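L-lactate dehydrogenase (Trichomonas vaginalis, PDB 4UUL) probably reduces pyruvate to L-lactate, and may also act on malate, using NAD(H) as cofactor, as a member of the LDH/MDH superfamily. Local coordinates at residues B[5-10]-B[22-27]; B[37-42]-B[50-55]; B[121-126]-B[144-149]; B[164-169]-B[175-180]; B[271-274]-B[280-283]. The protein carries 1 engineered substitution. All coordinates share one frame; numbering follows the deposited sequence. Where two conformers were deposited one is given.

Contact 1: B[5-10]-B[22-27]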
# COMPACT_ATOMS: atom_id res chain seq x y z
N ALA B 5 -11.77 1.65 15.94
CA ALA B 5 -12.77 1.41 14.92
C ALA B 5 -12.58 0.01 14.36
O ALA B 5 -11.47 -0.40 14.05
CB ALA B 5 -12.60 2.44 13.80
N HIS B 6 -13.68 -0.73 14.22
CA HIS B 6 -13.64 -2.08 13.72
C HIS B 6 -13.96 -2.12 12.24
O HIS B 6 -15.05 -1.72 11.81
CB HIS B 6 -14.58 -2.97 14.55
CG HIS B 6 -14.00 -3.32 15.87
ND1 HIS B 6 -13.70 -4.61 16.25
CD2 HIS B 6 -13.65 -2.53 16.92
CE1 HIS B 6 -13.15 -4.60 17.46
NE2 HIS B 6 -13.13 -3.35 17.89
N VAL B 7 -13.03 -2.64 11.45
CA VAL B 7 -13.10 -2.60 10.00
C VAL B 7 -13.03 -3.99 9.44
O VAL B 7 -12.07 -4.71 9.67
CB VAL B 7 -11.88 -1.79 9.45
CG1 VAL B 7 -11.91 -1.78 7.93
CG2 VAL B 7 -11.83 -0.39 10.04
N LEU B 8 -14.04 -4.36 8.66
CA LEU B 8 -14.08 -5.65 7.99
C LEU B 8 -13.54 -5.53 6.56
O LEU B 8 -13.89 -4.61 5.82
CB LEU B 8 -15.51 -6.17 7.92
CG LEU B 8 -15.76 -7.38 7.02
CD1 LEU B 8 -14.99 -8.63 7.47
CD2 LEU B 8 -17.23 -7.68 6.93
N ILE B 9 -12.70 -6.48 6.16
CA ILE B 9 -12.31 -6.70 4.78
C ILE B 9 -12.62 -8.14 4.42
O ILE B 9 -12.13 -9.05 5.08
CB ILE B 9 -10.79 -6.43 4.55
CG1 ILE B 9 -10.43 -5.01 5.00
CG2 ILE B 9 -10.44 -6.68 3.10
CD1 ILE B 9 -8.91 -4.79 5.08
N THR B 10 -13.51 -8.36 3.45
CA THR B 10 -13.78 -9.69 2.95
C THR B 10 -12.82 -10.04 1.85
O THR B 10 -12.18 -9.17 1.26
CB THR B 10 -15.25 -9.85 2.46
OG1 THR B 10 -15.38 -9.06 1.29
CG2 THR B 10 -16.20 -9.46 3.55
N HIS B 22 -2.91 -3.28 5.07
CA HIS B 22 -1.74 -2.53 5.50
C HIS B 22 -1.95 -1.01 5.44
O HIS B 22 -1.53 -0.28 6.34
CB HIS B 22 -0.52 -2.93 4.67
CG HIS B 22 0.12 -4.23 5.06
ND1 HIS B 22 -0.31 -5.45 4.60
CD2 HIS B 22 1.17 -4.49 5.88
CE1 HIS B 22 0.43 -6.40 5.15
NE2 HIS B 22 1.33 -5.84 5.93
N TRP B 23 -2.65 -0.57 4.42
CA TRP B 23 -2.86 0.85 4.22
C TRP B 23 -3.72 1.38 5.36
O TRP B 23 -3.41 2.39 5.97
CB TRP B 23 -3.50 1.07 2.86
CG TRP B 23 -3.20 2.43 2.21
CD1 TRP B 23 -2.77 3.55 2.83
CD2 TRP B 23 -3.26 2.75 0.81
NE1 TRP B 23 -2.63 4.59 1.92
CE2 TRP B 23 -2.90 4.11 0.67
CE3 TRP B 23 -3.58 2.02 -0.33
CZ2 TRP B 23 -2.84 4.74 -0.57
CZ3 TRP B 23 -3.52 2.66 -1.55
CH2 TRP B 23 -3.17 4.00 -1.66
N ILE B 24 -4.78 0.66 5.69
CA ILE B 24 -5.64 1.06 6.80
C ILE B 24 -4.87 1.01 8.14
O ILE B 24 -4.96 1.92 8.97
CB ILE B 24 -6.89 0.18 6.86
CG1 ILE B 24 -7.78 0.50 5.63
CG2 ILE B 24 -7.70 0.46 8.14
CD1 ILE B 24 -8.88 -0.44 5.41
N ALA B 25 -4.10 -0.06 8.34
CA ALA B 25 -3.35 -0.21 9.58
C ALA B 25 -2.30 0.88 9.77
O ALA B 25 -1.91 1.16 10.90
CB ALA B 25 -2.71 -1.55 9.68
N SER B 26 -1.82 1.46 8.66
CA SER B 26 -0.85 2.53 8.71
C SER B 26 -1.43 3.84 9.18
O SER B 26 -0.66 4.78 9.41
CB SER B 26 -0.23 2.73 7.33
OG SER B 26 -1.07 3.49 6.48
N GLY B 27 -2.77 3.93 9.33
CA GLY B 27 -3.40 5.11 9.86
C GLY B 27 -4.11 5.99 8.84
O GLY B 27 -4.68 7.03 9.19
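Val7 and Ile24 meet with no ring between them; the flat groups lie around the margin of this contact. The His6 ring stacks on Tyr36. The His38 ring meets that of His6, planes at about 55°, and His6 ND1 hydrogen-bonds His38 NE2. His22 meets the ring of Tyr18, and its ND1 bonds the Tyr18 carbonyl. Trp23 lies against helix 242-257 and against Ser26 of the second subunit.

The contact itself is purely aliphatic. Ile24 CG1 lies anti to its carbonyl carbon (chi1 -69°), and the chain then stays extended, which carries CD1 out to strand 5-10. Ile24 CD1 touches Val7 CG1 at 4.2 Å. Ile24 CD1 also lies 4.4 Å from Ile9 CD1, so one methyl serves two strand residues. All three residues are buried, and Phe84 of strand 82-85 touches both Val7 and Ile24.

Ser26 OG donates to Trp23 O at 2.6 Å, tilted 21° from the carbonyl plane. Gly27 has positive phi and ends the helix in a Schellman motif, with Gly27 N bonded to Ile24 O at 3.0 Å. The side chain of Ile9 lies near Gly17, a predicted NAD-binding residue in the first turn of helix 15-25. Strand 5-10, helix 15-25 and strand 35-40 form the first beta-alpha-beta unit of the Rossmann fold.

Contact 2: B[37-42]-B[50-55]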
# COMPACT_ATOMS: atom_id res chain seq x y z
N LEU B 37 -8.86 -4.85 12.76
CA LEU B 37 -9.21 -5.42 11.44
C LEU B 37 -9.86 -6.78 11.61
O LEU B 37 -9.33 -7.67 12.24
CB LEU B 37 -7.97 -5.54 10.55
CG LEU B 37 -7.27 -4.21 10.22
CD1 LEU B 37 -6.06 -4.49 9.40
CD2 LEU B 37 -8.21 -3.33 9.52
N HIS B 38 -11.03 -6.91 11.00
CA HIS B 38 -11.70 -8.22 10.84
C HIS B 38 -11.42 -8.67 9.41
O HIS B 38 -11.77 -7.97 8.46
CB HIS B 38 -13.18 -8.08 11.06
CG HIS B 38 -13.57 -7.64 12.44
ND1 HIS B 38 -14.35 -8.40 13.26
CD2 HIS B 38 -13.34 -6.49 13.12
CE1 HIS B 38 -14.57 -7.76 14.40
NE2 HIS B 38 -13.95 -6.60 14.35
N LEU B 39 -10.71 -9.79 9.28
CA LEU B 39 -10.18 -10.25 8.01
C LEU B 39 -10.82 -11.59 7.68
O LEU B 39 -10.51 -12.61 8.31
CB LEU B 39 -8.66 -10.36 8.10
CG LEU B 39 -7.96 -9.07 8.51
CD1 LEU B 39 -6.51 -9.32 8.80
CD2 LEU B 39 -8.05 -8.04 7.40
N LEU B 40 -11.76 -11.59 6.73
CA LEU B 40 -12.56 -12.75 6.40
C LEU B 40 -12.13 -13.36 5.08
O LEU B 40 -11.94 -12.65 4.09
CB LEU B 40 -14.04 -12.38 6.34
CG LEU B 40 -15.04 -13.46 5.94
CD1 LEU B 40 -15.09 -14.58 6.97
CD2 LEU B 40 -16.44 -12.87 5.69
N ASP B 41 -11.99 -14.69 5.06
CA ASP B 41 -11.79 -15.41 3.80
C ASP B 41 -12.25 -16.85 3.99
O ASP B 41 -12.85 -17.16 5.01
CB ASP B 41 -10.35 -15.24 3.26
CG ASP B 41 -10.27 -15.18 1.75
OD1 ASP B 41 -11.00 -15.94 1.08
OD2 ASP B 41 -9.49 -14.34 1.23
N ILE B 42 -12.04 -17.68 2.99
CA ILE B 42 -12.52 -19.04 3.01
C ILE B 42 -11.41 -19.99 3.45
O ILE B 42 -10.23 -19.64 3.39
CB ILE B 42 -13.05 -19.47 1.66
CG1 ILE B 42 -12.00 -19.30 0.57
CG2 ILE B 42 -14.34 -18.70 1.34
CD1 ILE B 42 -12.41 -20.03 -0.75
N THR B 50 -2.98 -16.04 7.15
CA THR B 50 -2.03 -16.06 8.23
C THR B 50 -0.76 -15.29 7.82
O THR B 50 -0.22 -14.50 8.61
CB THR B 50 -1.71 -17.48 8.66
OG1 THR B 50 -2.90 -18.07 9.19
CG2 THR B 50 -0.62 -17.50 9.72
N ALA B 51 -0.29 -15.51 6.59
CA ALA B 51 0.86 -14.76 6.09
C ALA B 51 0.60 -13.26 6.14
O ALA B 51 1.49 -12.49 6.50
CB ALA B 51 1.23 -15.18 4.68
N LEU B 52 -0.58 -12.82 5.73
CA LEU B 52 -0.94 -11.39 5.79
C LEU B 52 -0.82 -10.89 7.22
O LEU B 52 -0.23 -9.86 7.47
CB LEU B 52 -2.35 -11.11 5.21
CG LEU B 52 -2.99 -9.80 5.73
CD1 LEU B 52 -2.20 -8.66 5.24
CD2 LEU B 52 -4.42 -9.70 5.19
N THR B 53 -1.41 -11.61 8.17
CA THR B 53 -1.38 -11.12 9.54
C THR B 53 0.03 -11.08 10.09
O THR B 53 0.35 -10.20 10.90
CB THR B 53 -2.33 -11.86 10.48
OG1 THR B 53 -1.91 -13.20 10.64
CG2 THR B 53 -3.76 -11.80 9.95
N MET B 54 0.88 -12.00 9.66
CA MET B 54 2.26 -11.97 10.13
C MET B 54 2.95 -10.69 9.62
O MET B 54 3.75 -10.07 10.35
CB MET B 54 2.96 -13.17 9.60
CG MET B 54 2.61 -14.46 10.30
SD MET B 54 3.26 -15.95 9.45
CE MET B 54 4.90 -16.04 10.10
N GLU B 55 2.70 -10.30 8.37
CA GLU B 55 3.25 -9.04 7.88
C GLU B 55 2.68 -7.85 8.57
O GLU B 55 3.44 -6.89 8.87
CB GLU B 55 3.19 -8.92 6.37
CG GLU B 55 4.17 -9.84 5.69
CD GLU B 55 4.43 -9.40 4.28
OE1 GLU B 55 5.13 -8.37 4.08
OE2 GLU B 55 3.89 -10.04 3.33
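The second strand-helix step of the NAD-binding domain packs here, with Leu39 of strand 35-40 set against Leu52 and Thr53 of helix 46-57. Leu39 CD1 does the touching for the strand. Leu39 CD1 meets Thr53 CG2 at 3.9 Å, and the two side chains lie alongside, running opposite ways. Thr53 OG1 sits between the backbone N and the carbonyl carbon (chi1 66°), which leaves CG2 anti to the carbonyl carbon, facing the strand. Leu39 CD1 also approaches Leu52 CD2 at 4.2 Å, but Leu52 has two conformers, so this pair is less certain. Leu49 and Leu56 of the same helix pack on Leu39 as well.

Polar groups lie at the edges. Beyond the strand end, Asp41 OD1 accepts Ile42 N at 2.8 Å through its anti lone pair, with an angle of 149° at the hydrogen. Asp41 OD2 takes Ala13 N, so both carboxylate oxygens are held. At the far end of the helix segment, Glu55 OE1 bonds Ser243 OG and Ala241 N of the second subunit.

Asp41 contacts NADH in another structure of this protein. An acidic residue at the end of the second strand is characteristic of NAD-binding Rossmann folds, where it receives the adenosine ribose.

Contact 3: B[121-126]-B[144-149]; sequences PSVKVL and KNLKPE
Leu146 packs against Val123 and the backbone of Pro121, and this is the tight part of the contact. Leu146 CD1 meets Val123 CG1 at 3.9 Å, and Leu146 CD2 comes within 4.0 Å of Val123 CG1. The isopropyl end of the leucine thus straddles one valine branch. The two side chains cross at about a right angle. Val123 CG1 sits between the backbone N and the carbonyl carbon (chi1 64°), a rotation that presents it to the leucine. Leu146 CD2 also rests on Pro121, at 3.8 Å from Pro121 O and 3.9 Å from Pro121 CA. These are van der Waals touches. Both Val123 and Leu146 are buried.

The solvent side is loose. Pro121 is exposed and offers its backbone more than its ring. Glu149 is an exposed residue at the margin, seen in two conformers.

Polar bracing comes from a residue just past the second segment. Asn150 ND2 bonds both Pro121 O and Val123 O, and Asn150 OD1 accepts Lys147 N, so one amide ties the two loops together. No cofactor-binding residue takes part. The contact packs the loop before strand 124-127 on the loop before strand 151-153, two neighbours in the parallel Rossmann sheet, with Leu115 of helix 97-118 and Phe151 of strand 151-153 against Leu146.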
# COMPACT_ATOMS: atom_id res chain seq x y z
N PRO B 121 -25.40 -0.75 13.98
CA PRO B 121 -26.42 -0.14 13.12
C PRO B 121 -25.89 1.01 12.29
O PRO B 121 -26.53 1.42 11.34
CB PRO B 121 -27.48 0.36 14.13
CG PRO B 121 -27.28 -0.40 15.33
CD PRO B 121 -25.84 -0.80 15.39
N SER B 122 -24.74 1.54 12.69
CA SER B 122 -24.09 2.65 12.01
C SER B 122 -23.10 2.22 10.94
O SER B 122 -22.45 3.05 10.31
CB SER B 122 -23.38 3.53 13.02
OG SER B 122 -22.57 2.73 13.86
N VAL B 123 -23.01 0.92 10.71
CA VAL B 123 -21.98 0.41 9.79
C VAL B 123 -22.05 1.07 8.41
O VAL B 123 -23.14 1.23 7.84
CB VAL B 123 -22.07 -1.16 9.65
CG1 VAL B 123 -23.40 -1.59 9.02
CG2 VAL B 123 -20.88 -1.78 8.92
N LYS B 124 -20.90 1.38 7.83
CA LYS B 124 -20.81 1.85 6.47
C LYS B 124 -20.21 0.73 5.60
O LYS B 124 -19.04 0.35 5.75
CB LYS B 124 -19.97 3.15 6.40
CG LYS B 124 -20.69 4.30 7.10
CD LYS B 124 -20.05 5.65 7.03
CE LYS B 124 -21.10 6.70 7.39
NZ LYS B 124 -20.62 8.01 7.23
N VAL B 125 -21.01 0.25 4.67
CA VAL B 125 -20.71 -0.90 3.86
C VAL B 125 -20.42 -0.42 2.44
O VAL B 125 -21.29 0.10 1.75
CB VAL B 125 -21.91 -1.88 3.81
CG1 VAL B 125 -21.58 -3.11 3.00
CG2 VAL B 125 -22.35 -2.22 5.21
N LEU B 126 -19.17 -0.60 2.02
CA LEU B 126 -18.70 -0.29 0.69
C LEU B 126 -18.55 -1.57 -0.12
O LEU B 126 -17.71 -2.42 0.18
CB LEU B 126 -17.37 0.43 0.76
CG LEU B 126 -16.73 0.76 -0.58
CD1 LEU B 126 -17.66 1.55 -1.51
CD2 LEU B 126 -15.43 1.53 -0.38
N LYS B 144 -32.15 -6.58 7.19
CA LYS B 144 -33.43 -6.07 7.67
C LYS B 144 -33.32 -4.97 8.72
O LYS B 144 -34.19 -4.11 8.80
CB LYS B 144 -34.26 -7.22 8.18
CG LYS B 144 -33.87 -7.75 9.53
CD LYS B 144 -34.72 -8.98 9.89
CE LYS B 144 -34.28 -9.61 11.20
NZ LYS B 144 -35.17 -10.72 11.61
N ASN B 145 -32.24 -4.97 9.51
CA ASN B 145 -32.06 -3.98 10.57
C ASN B 145 -31.19 -2.79 10.12
O ASN B 145 -30.88 -1.91 10.94
CB ASN B 145 -31.36 -4.59 11.79
CG ASN B 145 -32.17 -5.67 12.45
OD1 ASN B 145 -33.38 -5.61 12.47
ND2 ASN B 145 -31.48 -6.65 13.04
N LEU B 146 -30.83 -2.74 8.84
CA LEU B 146 -30.05 -1.63 8.29
C LEU B 146 -30.89 -0.81 7.31
O LEU B 146 -32.06 -1.13 7.05
CB LEU B 146 -28.73 -2.14 7.66
CG LEU B 146 -27.82 -2.87 8.63
CD1 LEU B 146 -26.61 -3.41 7.90
CD2 LEU B 146 -27.35 -1.92 9.72
N LYS B 147 -30.31 0.27 6.82
CA LYS B 147 -31.02 1.28 6.04
C LYS B 147 -30.21 1.62 4.80
O LYS B 147 -29.02 1.26 4.69
CB LYS B 147 -31.23 2.54 6.88
CG LYS B 147 -32.01 2.27 8.14
CD LYS B 147 -33.47 1.97 7.87
CE LYS B 147 -34.29 1.92 9.19
NZ LYS B 147 -33.77 0.90 10.18
N PRO B 148 -30.84 2.29 3.83
CA PRO B 148 -30.06 2.66 2.64
C PRO B 148 -28.78 3.45 2.92
O PRO B 148 -27.78 3.26 2.21
CB PRO B 148 -31.09 3.45 1.80
CG PRO B 148 -32.43 2.86 2.22
CD PRO B 148 -32.28 2.60 3.72
N GLU B 149 -28.78 4.28 3.95
CA GLU B 149 -27.62 5.07 4.31
C GLU B 149 -26.40 4.22 4.71
O GLU B 149 -25.29 4.72 4.78
CB GLU B 149 -28.04 6.00 5.46
CG GLU B 149 -29.03 7.12 5.07
CD GLU B 149 -30.43 6.63 4.62
OE1 GLU B 149 -31.02 5.69 5.23
OE2 GLU B 149 -30.93 7.22 3.62

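Contact 4: B[164-169]-B[175-180]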
# COMPACT_ATOMS: atom_id res chain seq x y z
N TYR B 164 -7.27 10.97 -15.07
CA TYR B 164 -5.92 10.92 -15.60
C TYR B 164 -5.94 10.98 -17.13
O TYR B 164 -5.14 11.68 -17.75
CB TYR B 164 -5.23 9.68 -15.08
CG TYR B 164 -3.71 9.85 -15.28
CD1 TYR B 164 -3.12 9.50 -16.48
CD2 TYR B 164 -2.88 10.38 -14.25
CE1 TYR B 164 -1.76 9.64 -16.71
CE2 TYR B 164 -1.50 10.54 -14.45
CZ TYR B 164 -0.95 10.18 -15.67
OH TYR B 164 0.38 10.33 -15.84
N GLU B 165 -6.89 10.29 -17.76
CA GLU B 165 -6.93 10.26 -19.19
C GLU B 165 -7.19 11.65 -19.74
O GLU B 165 -6.55 12.08 -20.68
CB GLU B 165 -8.00 9.27 -19.65
CG GLU B 165 -8.43 9.35 -21.07
CD GLU B 165 -7.28 9.07 -22.07
OE1 GLU B 165 -6.27 8.44 -21.69
OE2 GLU B 165 -7.40 9.49 -23.24
N VAL B 166 -8.15 12.36 -19.17
CA VAL B 166 -8.51 13.66 -19.69
C VAL B 166 -7.42 14.67 -19.42
O VAL B 166 -7.08 15.45 -20.30
CB VAL B 166 -9.86 14.14 -19.11
CG1 VAL B 166 -10.10 15.60 -19.47
CG2 VAL B 166 -10.97 13.22 -19.62
N ALA B 167 -6.84 14.63 -18.24
CA ALA B 167 -5.75 15.55 -17.91
C ALA B 167 -4.59 15.32 -18.87
O ALA B 167 -4.00 16.26 -19.39
CB ALA B 167 -5.31 15.33 -16.45
N SER B 168 -4.27 14.06 -19.16
CA SER B 168 -3.18 13.79 -20.07
C SER B 168 -3.52 14.29 -21.47
O SER B 168 -2.67 14.84 -22.15
CB SER B 168 -2.75 12.31 -20.07
OG SER B 168 -3.74 11.42 -20.58
N LYS B 169 -4.76 14.12 -21.90
CA LYS B 169 -5.17 14.51 -23.23
C LYS B 169 -5.04 16.03 -23.40
O LYS B 169 -4.61 16.52 -24.44
CB LYS B 169 -6.61 14.03 -23.50
CG LYS B 169 -7.16 14.42 -24.89
CD LYS B 169 -6.53 13.58 -25.99
CE LYS B 169 -7.10 13.97 -27.33
NZ LYS B 169 -6.61 13.08 -28.41
N LYS B 175 -5.27 18.03 -10.96
CA LYS B 175 -5.89 19.06 -10.13
C LYS B 175 -6.54 20.19 -10.92
O LYS B 175 -7.35 20.95 -10.35
CB LYS B 175 -4.87 19.68 -9.19
CG LYS B 175 -3.82 20.49 -9.92
CD LYS B 175 -2.95 21.25 -8.94
CE LYS B 175 -1.81 22.00 -9.65
NZ LYS B 175 -2.22 23.05 -10.60
N ASP B 176 -6.19 20.32 -12.20
CA ASP B 176 -6.72 21.41 -13.02
C ASP B 176 -7.89 21.00 -13.88
O ASP B 176 -8.32 21.77 -14.72
CB ASP B 176 -5.60 21.99 -13.86
CG ASP B 176 -4.65 22.82 -13.02
OD1 ASP B 176 -5.16 23.60 -12.16
OD2 ASP B 176 -3.43 22.66 -13.17
N VAL B 177 -8.41 19.78 -13.67
CA VAL B 177 -9.62 19.30 -14.35
C VAL B 177 -10.65 19.17 -13.25
O VAL B 177 -10.30 18.85 -12.13
CB VAL B 177 -9.38 17.97 -15.04
CG1 VAL B 177 -10.63 17.46 -15.74
CG2 VAL B 177 -8.22 18.09 -16.02
N HIS B 178 -11.91 19.44 -13.58
CA HIS B 178 -12.98 19.51 -12.60
C HIS B 178 -14.26 18.91 -13.16
O HIS B 178 -14.56 19.07 -14.33
CB HIS B 178 -13.26 20.98 -12.25
CG HIS B 178 -12.04 21.70 -11.78
ND1 HIS B 178 -11.61 21.65 -10.47
CD2 HIS B 178 -11.15 22.45 -12.44
CE1 HIS B 178 -10.50 22.36 -10.35
NE2 HIS B 178 -10.20 22.86 -11.54
N ASP B 179 -15.00 18.26 -12.28
CA ASP B 179 -16.39 17.85 -12.54
C ASP B 179 -16.55 16.80 -13.62
O ASP B 179 -17.57 16.78 -14.32
CB ASP B 179 -17.27 19.07 -12.82
CG ASP B 179 -17.35 19.99 -11.64
OD1 ASP B 179 -17.30 19.51 -10.48
OD2 ASP B 179 -17.45 21.20 -11.87
N ILE B 180 -15.61 15.88 -13.73
CA ILE B 180 -15.84 14.61 -14.43
C ILE B 180 -16.68 13.70 -13.54
O ILE B 180 -16.43 13.61 -12.34
CB ILE B 180 -14.51 13.92 -14.79
CG1 ILE B 180 -13.73 14.79 -15.78
CG2 ILE B 180 -14.76 12.51 -15.30
CD1 ILE B 180 -12.36 14.22 -16.11
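Val166 and Ile180 meet tip to tip, joining helix 156-170 to strand 177-183 of the alpha/beta C-terminal domain. Ile180 CD1 lies 3.9 Å from Val166 CG2 and equally close to Val166 CB. Beside it, Val177 CG2 sits against the helix backbone, 4.0 Å from Ala167 CA. Val177 CG2 is also 4.0 Å from Ala167 CB. Val177 CG1 turns to Val166 CG1 at 4.2 Å. All four residues are buried, and the contact is wholly apolar.

The next shell sets the strand. Asp179 has positive phi (67°) where the strand is interrupted, consistent with both Val177 and Ile180 facing the helix although they are three residues apart. Ile180 CG1 is anti to its carbonyl carbon (chi1 -64°), and the extended chain beyond it delivers CD1 to Val166. His178 pairs with Thr198 of the neighbouring strand 198-201, and Asp176, just before the strand, with Thr200. Phe221 of helix 214-236 packs on Val166, and Tyr163 packs on Val177.

Further out the surface is charged. Glu165 OE2 forms a salt bridge with Lys224 and a hydrogen bond with Tyr216 OH. At the start of the second segment, Lys175 NZ forms a salt bridge with Asp176 OD2 at 2.9 Å, on the syn side and 29° out of the carboxylate plane.

Contact 5: B[271-274]-B[280-283]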
# COMPACT_ATOMS: atom_id res chain seq x y z
N VAL B 271 -30.69 4.92 -4.81
CA VAL B 271 -31.17 6.15 -5.43
C VAL B 271 -32.03 6.92 -4.46
O VAL B 271 -33.02 6.39 -3.98
CB VAL B 271 -31.99 5.84 -6.72
CG1 VAL B 271 -32.71 7.06 -7.21
CG2 VAL B 271 -31.09 5.26 -7.81
N PRO B 272 -31.71 8.21 -4.20
CA PRO B 272 -32.57 9.02 -3.33
C PRO B 272 -33.86 9.41 -4.03
O PRO B 272 -33.85 9.83 -5.15
CB PRO B 272 -31.74 10.30 -3.03
CG PRO B 272 -30.34 9.97 -3.42
CD PRO B 272 -30.46 8.92 -4.53
N GLU B 273 -34.98 9.29 -3.35
CA GLU B 273 -36.27 9.70 -3.92
C GLU B 273 -36.22 11.13 -4.41
O GLU B 273 -36.81 11.47 -5.47
CB GLU B 273 -37.41 9.53 -2.92
CG GLU B 273 -38.82 9.78 -3.53
CD GLU B 273 -39.95 9.44 -2.57
OE1 GLU B 273 -39.69 8.78 -1.55
OE2 GLU B 273 -41.11 9.85 -2.84
N GLY B 274 -35.58 12.02 -3.69
CA GLY B 274 -35.64 13.41 -4.20
C GLY B 274 -34.68 13.83 -5.30
O GLY B 274 -34.57 15.02 -5.58
N LYS B 280 -35.08 6.79 -11.09
CA LYS B 280 -36.10 6.13 -10.27
C LYS B 280 -35.50 5.42 -9.05
O LYS B 280 -34.48 4.73 -9.17
CB LYS B 280 -36.80 5.11 -11.13
CG LYS B 280 -37.99 4.49 -10.46
CD LYS B 280 -38.63 3.39 -11.28
CE LYS B 280 -39.93 2.92 -10.66
NZ LYS B 280 -41.02 3.90 -10.87
N PRO B 281 -36.11 5.54 -7.87
CA PRO B 281 -35.69 4.76 -6.70
C PRO B 281 -35.78 3.28 -6.96
O PRO B 281 -36.58 2.82 -7.78
CB PRO B 281 -36.69 5.17 -5.63
CG PRO B 281 -37.20 6.53 -6.09
CD PRO B 281 -37.23 6.47 -7.57
N GLY B 282 -34.90 2.54 -6.29
CA GLY B 282 -35.00 1.09 -6.27
C GLY B 282 -33.74 0.35 -6.70
O GLY B 282 -33.75 -0.87 -6.63
N VAL B 283 -32.72 1.06 -7.15
CA VAL B 283 -31.44 0.47 -7.50
C VAL B 283 -30.34 1.29 -6.81
O VAL B 283 -30.62 2.31 -6.17
CB VAL B 283 -31.21 0.41 -9.00
CG1 VAL B 283 -32.18 -0.55 -9.67
CG2 VAL B 283 -31.28 1.79 -9.64
O HOH W 1 -33.70 3.76 -4.01
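One direct hydrogen bond joins Val271 to Val283. Val271 N donates to Val283 O at 2.9 Å, with 154° at the hydrogen. The N lies nearly on the line of the carbonyl bond, at a C=O...N angle of 167°. A water makes the second link. This water donates to Val271 O at 2.7 Å and accepts a hydrogen bond from Gly282 N at 2.9 Å. Gly282 has positive phi, a backbone shape in which a CB would collide with the carbonyl O of Pro281.

The two segments are the ends of the loop connecting strand 265-270 to strand 284-291. These strands pair antiparallel in the C-terminal domain, so the bonds lie where the hairpin opens into its connection.

Van der Waals contact centres on Val271, which is buried. Its methyls lie over backbone carbonyls. Val271 CG1 is 3.5 Å from Lys280 O; being anti to the backbone N (chi1 169°) sends it that way. Val271 CG2 is 3.4 Å from Val283 O. The apolar pair is Val271 CG2 with Val283 CG2, at 3.9 Å. Toward the surface, Pro281 CG rests on Glu273 CA at 4.0 Å.

The long helix 307-337 backs the loop. Its Leu320 and Phe321 touch Val283, and Lys324 NZ bonds Gly282 O.

Contacts 1, 2 and 3 belong to the NAD-binding domain and reach the same parallel sheet; contacts 4 and 5 lie in the C-terminal domain. Contacts 1 and 2 touch through neighbouring strands 5-10 and 35-40, with Val7 O 2.8 Å from His38 N, and both also meet the second subunit. Contacts 1, 2 and 4 are buried meetings of helix and strand, made by apolar carbon contacts. Contact 3 joins two loops, mostly buried with Pro121 exposed. Contact 5, the most exposed, is the one with a direct hydrogen bond and a bridging water between its segments. Contacts 3 and 5 have centres about 16 Å apart, without touching.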